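Local coordinates for tyrosine specific protein phosphatase (Trypanosoma cruzi, PDB 4AZ1), which probably removes phosphate from phosphotyrosine residues of proteins, as a member of the protein tyrosine phosphatase family, at residues L28-P34 and R264-G269; A56-Y62 and Y76-L81. All coordinates share one frame. Residues are numbered along the deposited sequence.

Contact 1 lies at the edge of the helical part of the phosphatase fold. Contact 2 is more deeply buried and includes the start of strand 79-82, an outermost strand of the chain's large mixed sheet. Their centres are about 15 Å apart, yet segment 264-269 of contact 1 also touches contact 2. Two probable hydrogen bonds join them: Gln266 O to Thr60 OG1 at 2.5 Å, and Arg267 NH1 to Asn80 OD1 at 2.8 Å. Arg267 also bonds to Ala228 O and Gly229 O, in the HCX5R signature loop, which in tyrosine phosphatases binds phosphate. Residues 264-269 thus connect the N-terminal helix, contact 2 and the probable active site. Contact 2's formic acid is probably from the crystallisation liquor.

Contact 1: residues L28-P34 and R264-G269; sequences LLRQEDP and RRQRFG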
loop_
_atom_site.group_PDB
_atom_site.type_symbol
_atom_site.label_atom_id
_atom_site.label_comp_id
_atom_site.label_asym_id
_atom_site.label_seq_id
_atom_site.Cartn_x
_atom_site.Cartn_y
_atom_site.Cartn_z
ATOM N N LEU A 28 -16.380 8.417 -31.421
ATOM C CA LEU A 28 -16.396 8.308 -29.959
ATOM C C LEU A 28 -15.521 9.372 -29.292
ATOM O O LEU A 28 -15.939 10.000 -28.323
ATOM C CB LEU A 28 -15.941 6.921 -29.502
ATOM C CG LEU A 28 -16.890 5.746 -29.719
ATOM C CD1 LEU A 28 -16.138 4.440 -29.527
ATOM C CD2 LEU A 28 -18.072 5.813 -28.763
ATOM N N LEU A 29 -14.304 9.565 -29.798
ATOM C CA LEU A 29 -13.415 10.592 -29.247
ATOM C C LEU A 29 -14.060 11.955 -29.431
ATOM O O LEU A 29 -14.022 12.802 -28.539
ATOM C CB LEU A 29 -12.061 10.572 -29.953
ATOM C CG LEU A 29 -11.227 9.301 -29.819
ATOM C CD1 LEU A 29 -9.883 9.502 -30.498
ATOM C CD2 LEU A 29 -11.043 8.970 -28.352
ATOM N N ARG A 30 -14.666 12.143 -30.600
ATOM C CA ARG A 30 -15.370 13.378 -30.951
ATOM C C ARG A 30 -16.416 13.775 -29.893
ATOM O O ARG A 30 -16.706 14.954 -29.722
ATOM C CB ARG A 30 -15.990 13.219 -32.353
ATOM C CG ARG A 30 -17.084 14.197 -32.748
ATOM C CD ARG A 30 -16.522 15.511 -33.254
ATOM N NE ARG A 30 -17.555 16.348 -33.868
ATOM C CZ ARG A 30 -18.468 17.026 -33.182
ATOM N NH1 ARG A 30 -18.487 16.959 -31.853
ATOM N NH2 ARG A 30 -19.369 17.767 -33.820
ATOM N N GLN A 31 -16.934 12.793 -29.153
ATOM C CA GLN A 31 -17.977 13.052 -28.158
ATOM C C GLN A 31 -17.424 13.417 -26.792
ATOM O O GLN A 31 -18.192 13.744 -25.876
ATOM C CB GLN A 31 -18.876 11.828 -27.997
ATOM C CG GLN A 31 -20.185 11.923 -28.739
ATOM C CD GLN A 31 -20.035 11.637 -30.212
ATOM O OE1 GLN A 31 -20.090 10.485 -30.635
ATOM N NE2 GLN A 31 -19.846 12.686 -31.004
ATOM N N GLU A 32 -16.102 13.336 -26.638
ATOM C CA GLU A 32 -15.490 13.615 -25.340
ATOM C C GLU A 32 -15.698 15.065 -24.869
ATOM O O GLU A 32 -15.421 16.027 -25.607
ATOM C CB GLU A 32 -14.006 13.250 -25.357
ATOM C CG GLU A 32 -13.775 11.752 -25.535
ATOM C CD GLU A 32 -12.312 11.348 -25.389
ATOM O OE1 GLU A 32 -11.429 12.242 -25.389
ATOM O OE2 GLU A 32 -12.053 10.129 -25.281
ATOM N N ASP A 33 -16.202 15.209 -23.644
ATOM C CA ASP A 33 -16.392 16.529 -23.034
ATOM C C ASP A 33 -16.370 16.445 -21.508
ATOM O O ASP A 33 -17.414 16.481 -20.855
ATOM C CB ASP A 33 -17.686 17.183 -23.516
ATOM C CG ASP A 33 -17.865 18.600 -22.967
ATOM O OD1 ASP A 33 -16.875 19.174 -22.446
ATOM O OD2 ASP A 33 -18.991 19.138 -23.064
ATOM N N PRO A 34 -15.161 16.368 -20.939
ATOM C CA PRO A 34 -14.918 16.118 -19.514
ATOM C C PRO A 34 -15.044 17.381 -18.674
ATOM O O PRO A 34 -15.007 17.298 -17.445
ATOM C CB PRO A 34 -13.469 15.643 -19.506
ATOM C CG PRO A 34 -12.831 16.424 -20.615
ATOM C CD PRO A 34 -13.906 16.603 -21.676
ATOM N N ARG A 264 -18.451 4.522 -21.600
ATOM C CA ARG A 264 -17.846 5.851 -21.522
ATOM C C ARG A 264 -18.613 6.835 -20.633
ATOM O O ARG A 264 -18.012 7.719 -20.018
ATOM C CB ARG A 264 -17.650 6.433 -22.931
ATOM C CG ARG A 264 -16.300 6.081 -23.489
ATOM C CD ARG A 264 -16.100 6.411 -24.964
ATOM N NE ARG A 264 -14.727 6.049 -25.333
ATOM C CZ ARG A 264 -13.749 6.925 -25.537
ATOM N NH1 ARG A 264 -14.003 8.230 -25.460
ATOM N NH2 ARG A 264 -12.525 6.501 -25.842
ATOM N N ARG A 265 -19.933 6.683 -20.560
ATOM C CA ARG A 265 -20.736 7.547 -19.697
ATOM C C ARG A 265 -20.485 7.220 -18.234
ATOM O O ARG A 265 -20.774 8.029 -17.351
ATOM C CB ARG A 265 -22.236 7.396 -19.986
ATOM C CG ARG A 265 -22.716 8.018 -21.287
ATOM C CD ARG A 265 -24.251 7.957 -21.401
ATOM N NE ARG A 265 -24.748 6.622 -21.751
ATOM C CZ ARG A 265 -24.923 6.185 -23.000
ATOM N NH1 ARG A 265 -24.637 6.966 -24.040
ATOM N NH2 ARG A 265 -25.385 4.961 -23.217
ATOM N N GLN A 266 -19.963 6.027 -17.974
ATOM C CA GLN A 266 -19.805 5.575 -16.593
ATOM C C GLN A 266 -18.355 5.673 -16.118
ATOM O O GLN A 266 -18.086 5.720 -14.921
ATOM C CB GLN A 266 -20.328 4.144 -16.450
ATOM C CG GLN A 266 -21.825 3.982 -16.702
ATOM C CD GLN A 266 -22.240 2.522 -16.692
ATOM O OE1 GLN A 266 -22.351 1.904 -15.633
ATOM N NE2 GLN A 266 -22.450 1.958 -17.877
ATOM N N ARG A 267 -17.425 5.693 -17.068
ATOM C CA ARG A 267 -16.012 5.938 -16.770
ATOM C C ARG A 267 -15.378 6.609 -17.984
ATOM O O ARG A 267 -15.172 5.975 -19.021
ATOM C CB ARG A 267 -15.269 4.633 -16.445
ATOM C CG ARG A 267 -13.777 4.821 -16.102
ATOM C CD ARG A 267 -13.207 3.568 -15.436
ATOM N NE ARG A 267 -11.745 3.586 -15.296
ATOM C CZ ARG A 267 -11.082 4.094 -14.258
ATOM N NH1 ARG A 267 -11.748 4.665 -13.255
ATOM N NH2 ARG A 267 -9.748 4.047 -14.232
ATOM N N PHE A 268 -15.078 7.895 -17.847
ATOM C CA PHE A 268 -14.590 8.696 -18.964
ATOM C C PHE A 268 -13.417 8.041 -19.687
ATOM O O PHE A 268 -12.433 7.647 -19.059
ATOM C CB PHE A 268 -14.166 10.078 -18.470
ATOM C CG PHE A 268 -13.796 11.011 -19.573
ATOM C CD1 PHE A 268 -14.778 11.746 -20.224
ATOM C CD2 PHE A 268 -12.467 11.140 -19.981
ATOM C CE1 PHE A 268 -14.450 12.607 -21.263
ATOM C CE2 PHE A 268 -12.129 11.994 -21.025
ATOM C CZ PHE A 268 -13.126 12.728 -21.667
ATOM N N GLY A 269 -13.531 7.911 -21.005
ATOM C CA GLY A 269 -12.397 7.487 -21.810
ATOM C C GLY A 269 -12.279 5.991 -22.025
ATOM O O GLY A 269 -11.297 5.544 -22.630
HETATM O O HOH W 1 -16.989 9.546 -26.094
#
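The Phe268 ring is covered on one face by Pro34. Pro34 CB lies 3.9 Å from the centroid of the Phe268 ring and 26° off its normal, a CH-pi contact. Around the same ring, Glu32 CB approaches Phe268 CZ at 3.8 Å, and Asp33 N is near the ring plane, 3.9 Å from Phe268 CE1. Phe268 also packs on Ile37 and Phe39. Glu32 then reaches the second helix: its OE2 accepts a hydrogen bond from Arg264 NH1 at 2.7 Å, in a salt bridge. This contact places the end of helix 14-30, and the loop after it, against the end of helix 255-266. In the tyrosine phosphatase fold the latter helix leads into the segment that carries the family's Q-loop. Arg264 NH2 bonds to Val271 O, so the guanidinium links Glu32 to the chain that follows Gly269. Leu28 CB lies over one face of the guanidinium. A water accepts a weak bond from Arg264 NH1 at 3.3 Å and donates to Leu28 O at 2.5 Å. Leu28 packs on Tyr257, Val260 and Ser261 of helix 255-266. Gly269 turns the chain with phi/psi 91/5, where a CB would jam against Phe268 O.

Contact 2: residues A56-Y62 and Y76-L81; sequences ANEATLY and YINGNL. With FMT (formic acid), chain H.
Asn78 is the centre of an inverse gamma turn (phi/psi -75/85), closed by a weak bond from Gly79 N to Ile77 O at 2.9 Å. Its own N donates to formic acid O1 at 2.8 Å. Beyond the turn the chain is extended, and Leu61 and Asn80 form a single non-hydrogen-bonded antiparallel bridge, CA to CA 4.5 Å. Tyr62 N donates to Gly79 O and Leu81 N to Thr60 O, both at 2.9 Å. Glu58 to Leu61 make a type I turn, with Leu61 N to Glu58 O at 3.2 Å. Asn80 (chi1 m) donates from ND2 to Thr60 OG1 in the turn at 2.9 Å and, weakly, to Asn57 O just before it at 2.8 Å. Thr60 OG1 also bonds to Gln266 O, and Asn80 OD1 to Arg267 NH1. Ala56 CB sits 3.2 Å from Asn80 OD1. Tyr62 (chi1 t) meets Leu81, CD1 to CD1 at 4.1 Å. One water links Tyr62 O (2.9 Å) to Ile77 N (3.0 Å). A CB on Gly79 would clash with Ile77 CD1. Tyr76-Gly79 (YING) corresponds to the YINA motif of tyrosine phosphatases; Asn78 ND2 bonds to Ile54 O and, with Tyr76 OH, to Asn49 OD1, in the KNRY sequence that in relatives forms the phosphotyrosine-recognition loop. Strand 79-82 pairs antiparallel with strand 90-93, Tyr62 and Ile77 pack on Val91 and on Met107 of helix 101-110, and Leu61 touches Thr41 of helix 40-44.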
loop_
_atom_site.group_PDB
_atom_site.type_symbol
_atom_site.label_atom_id
_atom_site.label_comp_id
_atom_site.label_asym_id
_atom_site.label_seq_id
_atom_site.Cartn_x
_atom_site.Cartn_y
_atom_site.Cartn_z
ATOM N N ALA A 56 -11.496 9.181 -12.170
ATOM C CA ALA A 56 -12.747 8.417 -12.072
ATOM C C ALA A 56 -13.955 9.341 -11.901
ATOM O O ALA A 56 -13.936 10.200 -11.020
ATOM C CB ALA A 56 -12.660 7.452 -10.892
ATOM N N ASN A 57 -15.001 9.158 -12.714
ATOM C CA ASN A 57 -16.235 9.948 -12.566
ATOM C C ASN A 57 -16.828 9.843 -11.171
ATOM O O ASN A 57 -16.915 8.749 -10.616
ATOM C CB ASN A 57 -17.322 9.511 -13.559
ATOM C CG ASN A 57 -16.845 9.510 -14.994
ATOM O OD1 ASN A 57 -15.725 9.094 -15.296
ATOM N ND2 ASN A 57 -17.704 9.969 -15.892
ATOM N N GLU A 58 -17.260 10.977 -10.622
ATOM C CA GLU A 58 -17.836 11.018 -9.287
ATOM C C GLU A 58 -19.116 10.189 -9.194
ATOM O O GLU A 58 -19.310 9.432 -8.243
ATOM C CB GLU A 58 -18.147 12.470 -8.910
ATOM C CG GLU A 58 -18.539 12.673 -7.458
ATOM C CD GLU A 58 -17.400 12.356 -6.504
ATOM O OE1 GLU A 58 -16.227 12.604 -6.869
ATOM O OE2 GLU A 58 -17.676 11.865 -5.386
ATOM N N ALA A 59 -19.984 10.336 -10.191
ATOM C CA ALA A 59 -21.314 9.727 -10.162
ATOM C C ALA A 59 -21.297 8.208 -10.014
ATOM O O ALA A 59 -22.220 7.633 -9.442
ATOM C CB ALA A 59 -22.091 10.117 -11.404
ATOM N N THR A 60 -20.258 7.568 -10.546
ATOM C CA THR A 60 -20.167 6.115 -10.530
ATOM C C THR A 60 -18.904 5.637 -9.807
ATOM O O THR A 60 -18.485 4.482 -9.952
ATOM C CB THR A 60 -20.189 5.549 -11.961
ATOM O OG1 THR A 60 -19.077 6.070 -12.693
ATOM C CG2 THR A 60 -21.480 5.937 -12.674
ATOM N N LEU A 61 -18.307 6.527 -9.021
ATOM C CA LEU A 61 -17.084 6.211 -8.287
ATOM C C LEU A 61 -17.296 4.999 -7.372
ATOM O O LEU A 61 -18.260 4.952 -6.613
ATOM C CB LEU A 61 -16.643 7.423 -7.462
ATOM C CG LEU A 61 -15.373 7.241 -6.622
ATOM C CD1 LEU A 61 -14.161 7.116 -7.530
ATOM C CD2 LEU A 61 -15.202 8.389 -5.680
ATOM N N TYR A 62 -16.416 4.008 -7.464
ATOM C CA TYR A 62 -16.550 2.801 -6.651
ATOM C C TYR A 62 -15.456 2.777 -5.586
ATOM O O TYR A 62 -14.304 3.108 -5.877
ATOM C CB TYR A 62 -16.489 1.536 -7.526
ATOM C CG TYR A 62 -16.877 0.259 -6.786
ATOM C CD1 TYR A 62 -18.214 -0.110 -6.651
ATOM C CD2 TYR A 62 -15.907 -0.571 -6.222
ATOM C CE1 TYR A 62 -18.578 -1.269 -5.977
ATOM C CE2 TYR A 62 -16.262 -1.729 -5.548
ATOM C CZ TYR A 62 -17.599 -2.075 -5.428
ATOM O OH TYR A 62 -17.957 -3.223 -4.755
ATOM N N TYR A 76 -9.740 4.916 -1.196
ATOM C CA TYR A 76 -9.912 5.416 -2.544
ATOM C C TYR A 76 -9.255 4.470 -3.526
ATOM O O TYR A 76 -8.068 4.126 -3.396
ATOM C CB TYR A 76 -9.329 6.829 -2.691
ATOM C CG TYR A 76 -9.223 7.299 -4.133
ATOM C CD1 TYR A 76 -10.297 7.911 -4.761
ATOM C CD2 TYR A 76 -8.043 7.146 -4.854
ATOM C CE1 TYR A 76 -10.207 8.341 -6.068
ATOM C CE2 TYR A 76 -7.946 7.581 -6.168
ATOM C CZ TYR A 76 -9.033 8.175 -6.764
ATOM O OH TYR A 76 -8.944 8.607 -8.063
ATOM N N ILE A 77 -10.045 4.026 -4.494
ATOM C CA ILE A 77 -9.489 3.455 -5.687
ATOM C C ILE A 77 -9.950 4.348 -6.841
ATOM O O ILE A 77 -11.077 4.867 -6.831
ATOM C CB ILE A 77 -9.881 1.977 -5.873
ATOM C CG1 ILE A 77 -11.337 1.839 -6.304
ATOM C CG2 ILE A 77 -9.605 1.179 -4.570
ATOM C CD1 ILE A 77 -11.621 0.540 -7.061
ATOM N N ASN A 78 -9.061 4.589 -7.798
ATOM C CA ASN A 78 -9.438 5.302 -9.016
ATOM C C ASN A 78 -10.238 4.311 -9.863
ATOM O O ASN A 78 -9.675 3.612 -10.715
ATOM C CB ASN A 78 -8.173 5.760 -9.744
ATOM C CG ASN A 78 -8.454 6.594 -10.975
ATOM O OD1 ASN A 78 -9.397 6.336 -11.725
ATOM N ND2 ASN A 78 -7.609 7.591 -11.203
ATOM N N GLY A 79 -11.541 4.211 -9.596
ATOM C CA GLY A 79 -12.347 3.193 -10.255
ATOM C C GLY A 79 -13.825 3.513 -10.314
ATOM O O GLY A 79 -14.331 4.316 -9.526
ATOM N N ASN A 80 -14.526 2.880 -11.252
ATOM C CA ASN A 80 -15.953 3.127 -11.420
ATOM C C ASN A 80 -16.735 1.838 -11.590
ATOM O O ASN A 80 -16.223 0.853 -12.142
ATOM C CB ASN A 80 -16.206 4.022 -12.631
ATOM C CG ASN A 80 -15.569 5.390 -12.489
ATOM O OD1 ASN A 80 -14.410 5.587 -12.866
ATOM N ND2 ASN A 80 -16.331 6.352 -11.958
ATOM N N LEU A 81 -17.979 1.854 -11.120
ATOM C CA LEU A 81 -18.894 0.729 -11.285
ATOM C C LEU A 81 -19.427 0.725 -12.716
ATOM O O LEU A 81 -20.057 1.680 -13.137
ATOM C CB LEU A 81 -20.076 0.861 -10.315
ATOM C CG LEU A 81 -21.036 -0.329 -10.250
ATOM C CD1 LEU A 81 -20.287 -1.566 -9.827
ATOM C CD2 LEU A 81 -22.226 -0.088 -9.306
HETATM C C FMT H . -6.733 1.568 -7.661
HETATM O O1 FMT H . -6.912 2.784 -7.502
HETATM O O2 FMT H . -7.461 0.812 -8.324
HETATM O O HOH W 2 -12.769 5.295 -4.698
#